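Local atomic coordinates of putative lipoprotein YcdA (Bacillus subtilis subsp. subtilis str. 168, PDB entry 4R4G), a protein that is of unknown function but, as a putative membrane-anchored lipoprotein, probably displays an Ig-like domain and a second, alpha/beta domain outside the cell membrane. Residues A[71-76]-A[99-103]; A[40-46]-A[94-100]; A[106-112]-A[125-131]; A[21-25]-A[136-140]. Numbering follows the deposited sequence.

Contact 1 of 4, residues A[71-76]-A[99-103]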
# COMPACT_ATOMS: atom_id res chain seq x y z
N MSE A 71 -12.74 -20.84 -11.04
CA MSE A 71 -12.00 -20.07 -10.04
C MSE A 71 -12.72 -20.10 -8.68
O MSE A 71 -13.93 -20.29 -8.61
CB MSE A 71 -11.80 -18.62 -10.51
CG MSE A 71 -10.93 -18.48 -11.75
SE MSE A 71 -9.20 -19.45 -11.73
CE MSE A 71 -8.12 -18.21 -10.86
N SER A 72 -11.96 -19.89 -7.61
CA SER A 72 -12.50 -19.86 -6.25
C SER A 72 -13.31 -18.61 -6.02
O SER A 72 -12.97 -17.52 -6.49
CB SER A 72 -11.36 -19.91 -5.22
OG SER A 72 -10.48 -21.01 -5.38
N ASP A 73 -14.35 -18.74 -5.24
CA ASP A 73 -15.08 -17.57 -4.83
C ASP A 73 -14.36 -17.07 -3.59
O ASP A 73 -13.72 -17.87 -2.87
CB ASP A 73 -16.56 -17.88 -4.58
CG ASP A 73 -16.79 -19.05 -3.66
OD1 ASP A 73 -16.43 -20.19 -4.05
OD2 ASP A 73 -17.33 -18.82 -2.55
N THR A 74 -14.36 -15.78 -3.36
CA THR A 74 -13.67 -15.34 -2.16
C THR A 74 -14.55 -14.34 -1.44
O THR A 74 -15.67 -14.08 -1.87
CB THR A 74 -12.25 -14.89 -2.45
OG1 THR A 74 -11.60 -14.75 -1.20
CG2 THR A 74 -12.17 -13.62 -3.27
N ASP A 75 -14.08 -13.85 -0.29
CA ASP A 75 -14.85 -12.94 0.53
C ASP A 75 -14.10 -11.64 0.68
O ASP A 75 -12.87 -11.67 0.79
CB ASP A 75 -15.14 -13.57 1.92
CG ASP A 75 -16.22 -14.64 1.93
OD1 ASP A 75 -17.24 -14.44 1.28
OD2 ASP A 75 -16.03 -15.65 2.62
N PRO A 76 -14.81 -10.48 0.73
CA PRO A 76 -14.11 -9.21 0.99
C PRO A 76 -13.74 -9.12 2.48
O PRO A 76 -14.10 -10.03 3.23
CB PRO A 76 -15.17 -8.16 0.58
CG PRO A 76 -16.45 -8.79 0.92
CD PRO A 76 -16.28 -10.27 0.67
N PHE A 99 -17.18 -11.92 -5.64
CA PHE A 99 -15.73 -11.87 -5.58
C PHE A 99 -15.13 -13.21 -5.98
O PHE A 99 -15.58 -14.26 -5.50
CB PHE A 99 -15.29 -11.47 -4.16
CG PHE A 99 -15.86 -10.17 -3.65
CD1 PHE A 99 -17.11 -10.13 -3.06
CD2 PHE A 99 -15.11 -9.00 -3.69
CE1 PHE A 99 -17.65 -8.93 -2.59
CE2 PHE A 99 -15.64 -7.80 -3.22
CZ PHE A 99 -16.91 -7.77 -2.69
N PHE A 100 -14.13 -13.18 -6.87
CA PHE A 100 -13.51 -14.38 -7.40
C PHE A 100 -12.02 -14.19 -7.54
O PHE A 100 -11.58 -13.16 -8.02
CB PHE A 100 -14.11 -14.74 -8.77
CG PHE A 100 -15.59 -15.03 -8.75
CD1 PHE A 100 -16.07 -16.27 -8.34
CD2 PHE A 100 -16.51 -14.07 -9.14
CE1 PHE A 100 -17.43 -16.53 -8.31
CE2 PHE A 100 -17.88 -14.33 -9.13
CZ PHE A 100 -18.33 -15.56 -8.69
N VAL A 101 -11.27 -15.22 -7.16
CA VAL A 101 -9.81 -15.24 -7.24
C VAL A 101 -9.45 -15.45 -8.71
O VAL A 101 -9.81 -16.48 -9.28
CB VAL A 101 -9.21 -16.33 -6.32
CG1 VAL A 101 -7.69 -16.30 -6.34
CG2 VAL A 101 -9.74 -16.21 -4.89
N VAL A 102 -8.75 -14.47 -9.31
CA VAL A 102 -8.36 -14.45 -10.73
C VAL A 102 -6.92 -13.96 -10.95
O VAL A 102 -6.37 -13.18 -10.18
CB VAL A 102 -9.33 -13.53 -11.56
CG1 VAL A 102 -10.73 -14.11 -11.63
CG2 VAL A 102 -9.35 -12.08 -11.05
N ASP A 103 -6.36 -14.39 -12.08
CA ASP A 103 -5.10 -13.95 -12.66
C ASP A 103 -5.49 -12.79 -13.60
O ASP A 103 -6.34 -12.98 -14.47
CB ASP A 103 -4.40 -15.12 -13.37
CG ASP A 103 -4.02 -16.27 -12.44
OD1 ASP A 103 -3.09 -16.09 -11.63
OD2 ASP A 103 -4.62 -17.36 -12.56
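Two backbone hydrogen bonds hold the irregular segment 71-76 against the edge of strand 93-102: V101 N donates to S72 O at 2.9 Å, and T74 N donates to F99 O, also at 2.9 Å. Both are nearly linear. They flank a single beta bridge between D73 and F100, whose CA atoms are 4.4 Å apart, and the same two carbonyls also receive CA-H...O contacts, from F100 CA to S72 O at 3.3 Å and from D73 CA to F99 O at 3.4 Å. Beyond the bridge the packing is apolar. P76 lies over one face of the F99 ring in a CH-pi contact, its CB 4.0 Å from the ring centroid and its CG 3.7 Å from F99 CE1. T74 CB meets V101 CG2 at 3.7 Å, while the T74 hydroxyl is hydrogen-bonded to D31. At the far end, CG of selenomethionine M71 lies 4.4 Å from V102 CG1. D73 turns its carboxylate away from the strand. Because both bonds use main-chain atoms alone, the pairing itself does not depend on particular side chains, and the loop adds a single bridge to the border of the sheet that ends in strand 93-102.

Contact 2 of 4, residues A[40-46]-A[94-100]; sequences VLKVNVA and VEGNLFF
Strands 40-46 and 94-100 form an antiparallel pair in one sheet of the Ig-like domain, their axes approaching to 4.4 Å with N-to-C directions at 156°. Both are extended, G96 almost fully so (phi/psi 176/176), and L98, F100 and N97 have the most surface buried by the pairing. F100 (chi1 m) stands opposite L41 in a hydrogen-bonded pair, L41 N to F100 O 2.8 Å and F100 N to L41 O 3.1 Å, its ring packed on L64 and L110. L98 (m, t) pairs likewise with V43, V43 N to L98 O 2.9 Å and L98 N to V43 O 2.8 Å, and its CD1 touches V45 CG1 at 3.7 Å. The third pair is V45-G96, V45 N to G96 O 2.8 Å and G96 N to V45 O 3.0 Å. This face meets F62 and L64 of strand 62-66, as expected of a sandwich core. N97 (chi1 m) is on the other face, opposite N44 in a non-hydrogen-bonded pair flanked by K42-F99 and A46-E95. K42, all chi t, has its CG 3.7 Å from F99 CE2. N44 takes chi1 t, which lets its ND2 donate to N97 OD1 at 3.0 Å.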
# COMPACT_ATOMS: atom_id res chain seq x y z
N VAL A 40 -8.61 -10.05 -7.12
CA VAL A 40 -9.96 -10.50 -6.83
C VAL A 40 -10.86 -9.73 -7.77
O VAL A 40 -10.78 -8.51 -7.80
CB VAL A 40 -10.32 -10.33 -5.32
CG1 VAL A 40 -11.82 -10.53 -5.08
CG2 VAL A 40 -9.50 -11.28 -4.46
N LEU A 41 -11.66 -10.45 -8.58
CA LEU A 41 -12.56 -9.80 -9.52
C LEU A 41 -13.86 -9.49 -8.79
O LEU A 41 -14.50 -10.40 -8.26
CB LEU A 41 -12.79 -10.69 -10.75
CG LEU A 41 -13.58 -10.09 -11.91
CD1 LEU A 41 -12.71 -9.19 -12.77
CD2 LEU A 41 -14.17 -11.18 -12.76
N LYS A 42 -14.21 -8.19 -8.71
CA LYS A 42 -15.43 -7.71 -8.04
C LYS A 42 -16.45 -7.43 -9.12
O LYS A 42 -16.28 -6.51 -9.93
CB LYS A 42 -15.13 -6.46 -7.17
CG LYS A 42 -16.30 -5.94 -6.33
CD LYS A 42 -15.83 -4.81 -5.43
CE LYS A 42 -16.93 -3.89 -4.98
NZ LYS A 42 -16.51 -3.06 -3.81
N VAL A 43 -17.49 -8.27 -9.17
CA VAL A 43 -18.59 -8.20 -10.14
C VAL A 43 -19.86 -7.79 -9.39
O VAL A 43 -20.35 -8.57 -8.56
CB VAL A 43 -18.76 -9.53 -10.93
CG1 VAL A 43 -19.75 -9.38 -12.08
CG2 VAL A 43 -17.42 -10.05 -11.45
N ASN A 44 -20.36 -6.56 -9.62
CA ASN A 44 -21.61 -6.09 -9.00
C ASN A 44 -22.72 -6.51 -9.91
O ASN A 44 -22.69 -6.19 -11.10
CB ASN A 44 -21.62 -4.56 -8.75
CG ASN A 44 -22.85 -4.09 -7.99
OD1 ASN A 44 -23.93 -3.84 -8.55
ND2 ASN A 44 -22.74 -4.03 -6.68
N VAL A 45 -23.66 -7.30 -9.39
CA VAL A 45 -24.77 -7.85 -10.16
C VAL A 45 -26.08 -7.41 -9.54
O VAL A 45 -26.12 -6.98 -8.39
CB VAL A 45 -24.71 -9.41 -10.28
CG1 VAL A 45 -23.46 -9.87 -11.03
CG2 VAL A 45 -24.85 -10.11 -8.93
N ALA A 46 -27.16 -7.57 -10.32
CA ALA A 46 -28.55 -7.33 -9.95
C ALA A 46 -29.36 -8.46 -10.49
O ALA A 46 -29.19 -8.81 -11.66
CB ALA A 46 -29.03 -6.01 -10.52
N VAL A 94 -32.69 -8.04 -6.13
CA VAL A 94 -31.59 -8.02 -5.17
C VAL A 94 -30.37 -7.52 -5.94
O VAL A 94 -30.27 -7.75 -7.14
CB VAL A 94 -31.38 -9.39 -4.47
CG1 VAL A 94 -30.85 -10.45 -5.43
CG2 VAL A 94 -30.47 -9.26 -3.25
N GLU A 95 -29.49 -6.81 -5.27
CA GLU A 95 -28.28 -6.28 -5.89
C GLU A 95 -27.11 -6.46 -4.90
O GLU A 95 -27.30 -6.38 -3.68
CB GLU A 95 -28.51 -4.81 -6.30
CG GLU A 95 -27.51 -4.24 -7.31
CD GLU A 95 -27.55 -2.73 -7.53
OE1 GLU A 95 -28.64 -2.20 -7.85
OE2 GLU A 95 -26.47 -2.10 -7.47
N GLY A 96 -25.92 -6.75 -5.41
CA GLY A 96 -24.76 -6.96 -4.57
C GLY A 96 -23.53 -7.37 -5.35
O GLY A 96 -23.61 -7.59 -6.57
N ASN A 97 -22.41 -7.50 -4.66
CA ASN A 97 -21.13 -7.83 -5.26
C ASN A 97 -20.75 -9.29 -5.11
O ASN A 97 -21.11 -9.93 -4.11
CB ASN A 97 -20.01 -6.98 -4.63
CG ASN A 97 -20.09 -5.51 -4.87
OD1 ASN A 97 -19.99 -5.02 -6.00
ND2 ASN A 97 -20.13 -4.76 -3.79
N LEU A 98 -19.95 -9.79 -6.08
CA LEU A 98 -19.41 -11.13 -6.12
C LEU A 98 -17.91 -11.01 -6.25
O LEU A 98 -17.43 -10.06 -6.87
CB LEU A 98 -20.00 -11.97 -7.26
CG LEU A 98 -21.50 -11.96 -7.47
CD1 LEU A 98 -21.82 -12.44 -8.85
CD2 LEU A 98 -22.25 -12.78 -6.40
N PHE A 99 -17.18 -11.92 -5.64
CA PHE A 99 -15.73 -11.87 -5.58
C PHE A 99 -15.13 -13.21 -5.98
O PHE A 99 -15.58 -14.26 -5.50
CB PHE A 99 -15.29 -11.47 -4.16
CG PHE A 99 -15.86 -10.17 -3.65
CD1 PHE A 99 -17.11 -10.13 -3.06
CD2 PHE A 99 -15.11 -9.00 -3.69
CE1 PHE A 99 -17.65 -8.93 -2.59
CE2 PHE A 99 -15.64 -7.80 -3.22
CZ PHE A 99 -16.91 -7.77 -2.69
N PHE A 100 -14.13 -13.18 -6.87
CA PHE A 100 -13.51 -14.38 -7.40
C PHE A 100 -12.02 -14.19 -7.54
O PHE A 100 -11.58 -13.16 -8.02
CB PHE A 100 -14.11 -14.74 -8.77
CG PHE A 100 -15.59 -15.03 -8.75
CD1 PHE A 100 -16.07 -16.27 -8.34
CD2 PHE A 100 -16.51 -14.07 -9.14
CE1 PHE A 100 -17.43 -16.53 -8.31
CE2 PHE A 100 -17.88 -14.33 -9.13
CZ PHE A 100 -18.33 -15.56 -8.69

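Contact 3 of 4, residues A[106-112]-A[125-131]; sequences KQYELNY and VTFKIDG
This is an antiparallel strand pairing at one border of the second sheet of the Ig-like domain, where strand 125-130 is outermost beside strand 107-112. The axes approach to 4.5 Å and the N-to-C directions differ by 155°. Both backbones are extended, in the register Y108-I129, L110-F127 and Y112-V125 for hydrogen-bonded pairs and Q107-D130, E109-K128 and N111-T126 for non-hydrogen-bonded ones. Y108 N to I129 O and I129 N to Y108 O are both 2.9 Å; L110 N to F127 O is 2.8 Å and F127 N to L110 O 2.7 Å; Y112 N to V125 O is 2.8 Å and V125 N to Y112 O 3.0 Å. G131 N donates to K106 O at 2.8 Å. The polar face carries Q107, whose m, m rotamer brings NE2 to D130 OD1 at 2.7 Å. On the buried face Y108 CD2 touches CG2 of I129 (m, t) at 3.7 Å, and L110 (t, p) has CD2 4.4 Å from F127 CD1 and CB 4.2 Å from I129 CD1. This apolar face meets the opposing sheet: L110 packs on V43, V45, L98 and F100, and F127 on V17 and I19, while strand 62-66 hydrogen-bonds along the other side of strand 107-112.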
# COMPACT_ATOMS: atom_id res chain seq x y z
N LYS A 106 -7.46 -11.94 -17.88
CA LYS A 106 -7.82 -13.16 -18.59
C LYS A 106 -9.26 -13.08 -19.13
O LYS A 106 -9.89 -12.01 -19.05
CB LYS A 106 -7.60 -14.41 -17.72
CG LYS A 106 -6.14 -14.64 -17.26
CD LYS A 106 -5.09 -14.79 -18.38
CE LYS A 106 -3.69 -15.07 -17.85
NZ LYS A 106 -2.65 -15.05 -18.93
N GLN A 107 -9.74 -14.17 -19.74
CA GLN A 107 -11.09 -14.23 -20.28
C GLN A 107 -11.98 -14.96 -19.29
O GLN A 107 -11.81 -16.15 -19.06
CB GLN A 107 -11.12 -14.87 -21.67
CG GLN A 107 -10.35 -14.05 -22.73
CD GLN A 107 -10.72 -12.58 -22.72
OE1 GLN A 107 -11.89 -12.20 -22.87
NE2 GLN A 107 -9.72 -11.72 -22.52
N TYR A 108 -12.88 -14.21 -18.64
CA TYR A 108 -13.75 -14.78 -17.62
C TYR A 108 -15.14 -15.06 -18.18
O TYR A 108 -15.51 -14.58 -19.25
CB TYR A 108 -13.82 -13.89 -16.36
CG TYR A 108 -12.47 -13.33 -15.96
CD1 TYR A 108 -11.44 -14.16 -15.51
CD2 TYR A 108 -12.20 -11.96 -16.07
CE1 TYR A 108 -10.18 -13.65 -15.20
CE2 TYR A 108 -10.94 -11.44 -15.74
CZ TYR A 108 -9.94 -12.29 -15.31
OH TYR A 108 -8.70 -11.79 -15.00
N GLU A 109 -15.84 -15.95 -17.48
CA GLU A 109 -17.19 -16.35 -17.77
C GLU A 109 -17.90 -16.48 -16.45
O GLU A 109 -17.48 -17.26 -15.60
CB GLU A 109 -17.23 -17.63 -18.59
CG GLU A 109 -18.65 -18.06 -18.91
CD GLU A 109 -18.82 -19.16 -19.94
OE1 GLU A 109 -18.69 -18.87 -21.15
OE2 GLU A 109 -19.18 -20.29 -19.53
N LEU A 110 -18.94 -15.65 -16.25
CA LEU A 110 -19.77 -15.67 -15.06
C LEU A 110 -21.02 -16.44 -15.39
O LEU A 110 -21.68 -16.11 -16.38
CB LEU A 110 -20.09 -14.24 -14.59
CG LEU A 110 -20.94 -14.10 -13.32
CD1 LEU A 110 -20.12 -14.33 -12.09
CD2 LEU A 110 -21.55 -12.73 -13.23
N ASN A 111 -21.35 -17.48 -14.59
CA ASN A 111 -22.57 -18.27 -14.78
C ASN A 111 -23.45 -18.10 -13.57
O ASN A 111 -22.96 -18.06 -12.45
CB ASN A 111 -22.31 -19.76 -15.06
CG ASN A 111 -23.58 -20.58 -15.37
OD1 ASN A 111 -24.21 -20.44 -16.43
ND2 ASN A 111 -24.01 -21.42 -14.42
N TYR A 112 -24.78 -17.96 -13.81
CA TYR A 112 -25.82 -17.83 -12.79
C TYR A 112 -26.82 -18.93 -12.97
O TYR A 112 -27.37 -19.06 -14.06
CB TYR A 112 -26.52 -16.47 -12.81
CG TYR A 112 -27.75 -16.43 -11.92
CD1 TYR A 112 -27.64 -16.53 -10.53
CD2 TYR A 112 -29.03 -16.33 -12.46
CE1 TYR A 112 -28.76 -16.48 -9.70
CE2 TYR A 112 -30.16 -16.31 -11.64
CZ TYR A 112 -30.03 -16.39 -10.27
OH TYR A 112 -31.15 -16.39 -9.47
N VAL A 125 -27.99 -18.47 -16.97
CA VAL A 125 -27.45 -17.42 -17.85
C VAL A 125 -25.96 -17.34 -17.64
O VAL A 125 -25.47 -17.51 -16.52
CB VAL A 125 -28.10 -16.00 -17.81
CG1 VAL A 125 -29.46 -15.98 -18.48
CG2 VAL A 125 -28.14 -15.43 -16.40
N THR A 126 -25.23 -17.09 -18.73
CA THR A 126 -23.80 -17.04 -18.76
C THR A 126 -23.31 -15.72 -19.41
O THR A 126 -23.81 -15.33 -20.46
CB THR A 126 -23.27 -18.32 -19.45
OG1 THR A 126 -21.85 -18.24 -19.57
CG2 THR A 126 -23.84 -18.56 -20.85
N PHE A 127 -22.33 -15.04 -18.80
CA PHE A 127 -21.74 -13.80 -19.34
C PHE A 127 -20.25 -13.94 -19.56
O PHE A 127 -19.56 -14.54 -18.74
CB PHE A 127 -21.97 -12.60 -18.40
CG PHE A 127 -23.39 -12.35 -17.96
CD1 PHE A 127 -23.93 -13.03 -16.87
CD2 PHE A 127 -24.16 -11.39 -18.59
CE1 PHE A 127 -25.25 -12.79 -16.46
CE2 PHE A 127 -25.49 -11.15 -18.18
CZ PHE A 127 -26.02 -11.85 -17.12
N LYS A 128 -19.73 -13.33 -20.62
CA LYS A 128 -18.30 -13.28 -20.87
C LYS A 128 -17.80 -11.94 -20.40
O LYS A 128 -18.48 -10.92 -20.57
CB LYS A 128 -17.97 -13.53 -22.35
CG LYS A 128 -18.39 -14.91 -22.82
CD LYS A 128 -17.96 -15.17 -24.22
CE LYS A 128 -18.38 -16.54 -24.71
NZ LYS A 128 -18.11 -16.67 -26.18
N ILE A 129 -16.66 -11.95 -19.69
CA ILE A 129 -15.98 -10.77 -19.16
C ILE A 129 -14.57 -10.72 -19.75
O ILE A 129 -13.80 -11.67 -19.55
CB ILE A 129 -15.98 -10.80 -17.62
CG1 ILE A 129 -17.41 -10.68 -17.05
CG2 ILE A 129 -15.03 -9.75 -17.04
CD1 ILE A 129 -17.57 -11.05 -15.56
N ASP A 130 -14.24 -9.65 -20.50
CA ASP A 130 -12.88 -9.50 -21.04
C ASP A 130 -12.02 -8.79 -20.00
O ASP A 130 -12.22 -7.61 -19.73
CB ASP A 130 -12.87 -8.74 -22.38
CG ASP A 130 -11.47 -8.53 -22.96
OD1 ASP A 130 -10.50 -9.09 -22.41
OD2 ASP A 130 -11.36 -7.82 -23.98
N GLY A 131 -11.08 -9.52 -19.42
CA GLY A 131 -10.19 -8.98 -18.40
C GLY A 131 -9.15 -8.02 -18.96
O GLY A 131 -8.57 -7.24 -18.20

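Contact 4 of 4, residues A[21-25]-A[136-140]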
# COMPACT_ATOMS: atom_id res chain seq x y z
N ASP A 21 -21.28 -3.65 -12.61
CA ASP A 21 -19.87 -3.20 -12.62
C ASP A 21 -18.88 -4.38 -12.53
O ASP A 21 -19.24 -5.43 -12.00
CB ASP A 21 -19.63 -2.24 -11.44
CG ASP A 21 -18.31 -1.50 -11.50
OD1 ASP A 21 -18.17 -0.59 -12.34
OD2 ASP A 21 -17.39 -1.86 -10.72
N VAL A 22 -17.63 -4.22 -13.06
CA VAL A 22 -16.56 -5.22 -13.04
C VAL A 22 -15.23 -4.52 -12.78
O VAL A 22 -14.79 -3.69 -13.58
CB VAL A 22 -16.47 -6.12 -14.31
CG1 VAL A 22 -15.26 -7.05 -14.26
CG2 VAL A 22 -17.74 -6.93 -14.53
N SER A 23 -14.57 -4.86 -11.67
CA SER A 23 -13.29 -4.27 -11.34
C SER A 23 -12.37 -5.26 -10.66
O SER A 23 -12.83 -6.27 -10.13
CB SER A 23 -13.50 -3.06 -10.43
OG SER A 23 -14.06 -3.44 -9.19
N TYR A 24 -11.07 -4.96 -10.70
CA TYR A 24 -10.04 -5.72 -10.01
C TYR A 24 -9.85 -5.12 -8.63
O TYR A 24 -9.90 -3.88 -8.46
CB TYR A 24 -8.70 -5.70 -10.77
CG TYR A 24 -8.71 -6.43 -12.09
CD1 TYR A 24 -8.77 -7.83 -12.13
CD2 TYR A 24 -8.54 -5.76 -13.29
CE1 TYR A 24 -8.72 -8.52 -13.34
CE2 TYR A 24 -8.49 -6.44 -14.51
CZ TYR A 24 -8.58 -7.82 -14.53
OH TYR A 24 -8.53 -8.51 -15.71
N THR A 25 -9.69 -5.98 -7.64
CA THR A 25 -9.47 -5.55 -6.27
C THR A 25 -8.32 -6.37 -5.68
O THR A 25 -7.92 -7.41 -6.23
CB THR A 25 -10.75 -5.65 -5.39
OG1 THR A 25 -11.21 -7.00 -5.30
CG2 THR A 25 -11.88 -4.72 -5.86
N ILE A 136 -11.72 -2.06 -17.31
CA ILE A 136 -11.52 -3.05 -16.24
C ILE A 136 -10.06 -3.06 -15.76
O ILE A 136 -9.84 -3.16 -14.56
CB ILE A 136 -12.00 -4.48 -16.67
CG1 ILE A 136 -13.46 -4.43 -17.14
CG2 ILE A 136 -11.81 -5.50 -15.53
CD1 ILE A 136 -13.98 -5.67 -17.88
N LEU A 137 -9.09 -2.94 -16.69
CA LEU A 137 -7.65 -2.93 -16.39
C LEU A 137 -7.22 -1.67 -15.60
O LEU A 137 -6.24 -1.73 -14.84
CB LEU A 137 -6.83 -3.01 -17.69
CG LEU A 137 -6.61 -4.39 -18.29
CD1 LEU A 137 -6.05 -4.25 -19.66
CD2 LEU A 137 -5.64 -5.20 -17.47
N ALA A 138 -7.95 -0.55 -15.79
CA ALA A 138 -7.72 0.73 -15.13
C ALA A 138 -7.80 0.58 -13.61
O ALA A 138 -6.96 1.12 -12.87
CB ALA A 138 -8.75 1.75 -15.61
N THR A 139 -8.80 -0.19 -13.16
CA THR A 139 -9.11 -0.46 -11.76
C THR A 139 -7.91 -1.14 -11.08
O THR A 139 -7.63 -0.81 -9.93
CB THR A 139 -10.42 -1.24 -11.66
OG1 THR A 139 -10.24 -2.54 -12.21
CG2 THR A 139 -11.58 -0.55 -12.38
N ALA A 140 -7.17 -2.02 -11.81
CA ALA A 140 -6.00 -2.75 -11.29
C ALA A 140 -4.77 -1.86 -11.02
O ALA A 140 -3.91 -2.19 -10.19
CB ALA A 140 -5.61 -3.85 -12.27
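Helix 134-141 packs against the end of strand 16-25, the short segments running at 29° with their axes 6.2 Å apart at closest approach. I136 opens the contact: its CG2 lies 4.0 Å from V22 CG1 and 3.6 Å from Y24 CE2, so that it fills the space between valine and tyrosine. L137 adds its backbone at the edge of the tyrosine ring, with CA 4.1 Å from Y24 CE2. T139 provides the polar link. Its OG1 accepts a nearly linear hydrogen bond from Y24 N at 3.0 Å and donates a very short one to I136 O, at 2.5 Å, tying the strand backbone to the helical turn; its CG2 also reaches S23 CB at 3.7 Å. A140 finishes the contact, its CB 3.6 Å from Y24 CD2. The tyrosine hydroxyl continues past the helix to G105 and G131. Here the packing lies where the Ig-like domain gives way to what is probably the start of the kinked-helix connection to the C-terminal domain.

All four contacts belong to the Ig-like half of the protein or its exit, with centres 10 to 14 Å apart. Contacts 1 and 2 share F99 and F100 on strand 93-102, whose two borders they occupy; contact 3 lies in the facing sheet, and F100, V43 and V45 meet L110 between the layers. Contact 4 uses strand 16-25, which pairs with strand 39-48 of contact 2. Along the chain, contacts 1 and 2 both close on strand 93-102 before contact 3 opens, and contact 4 spans all three, joining residues over a hundred positions apart. Y24 and G131 connect contacts 3 and 4, so the sandwich and what is probably the start of the interdomain connection are packed together.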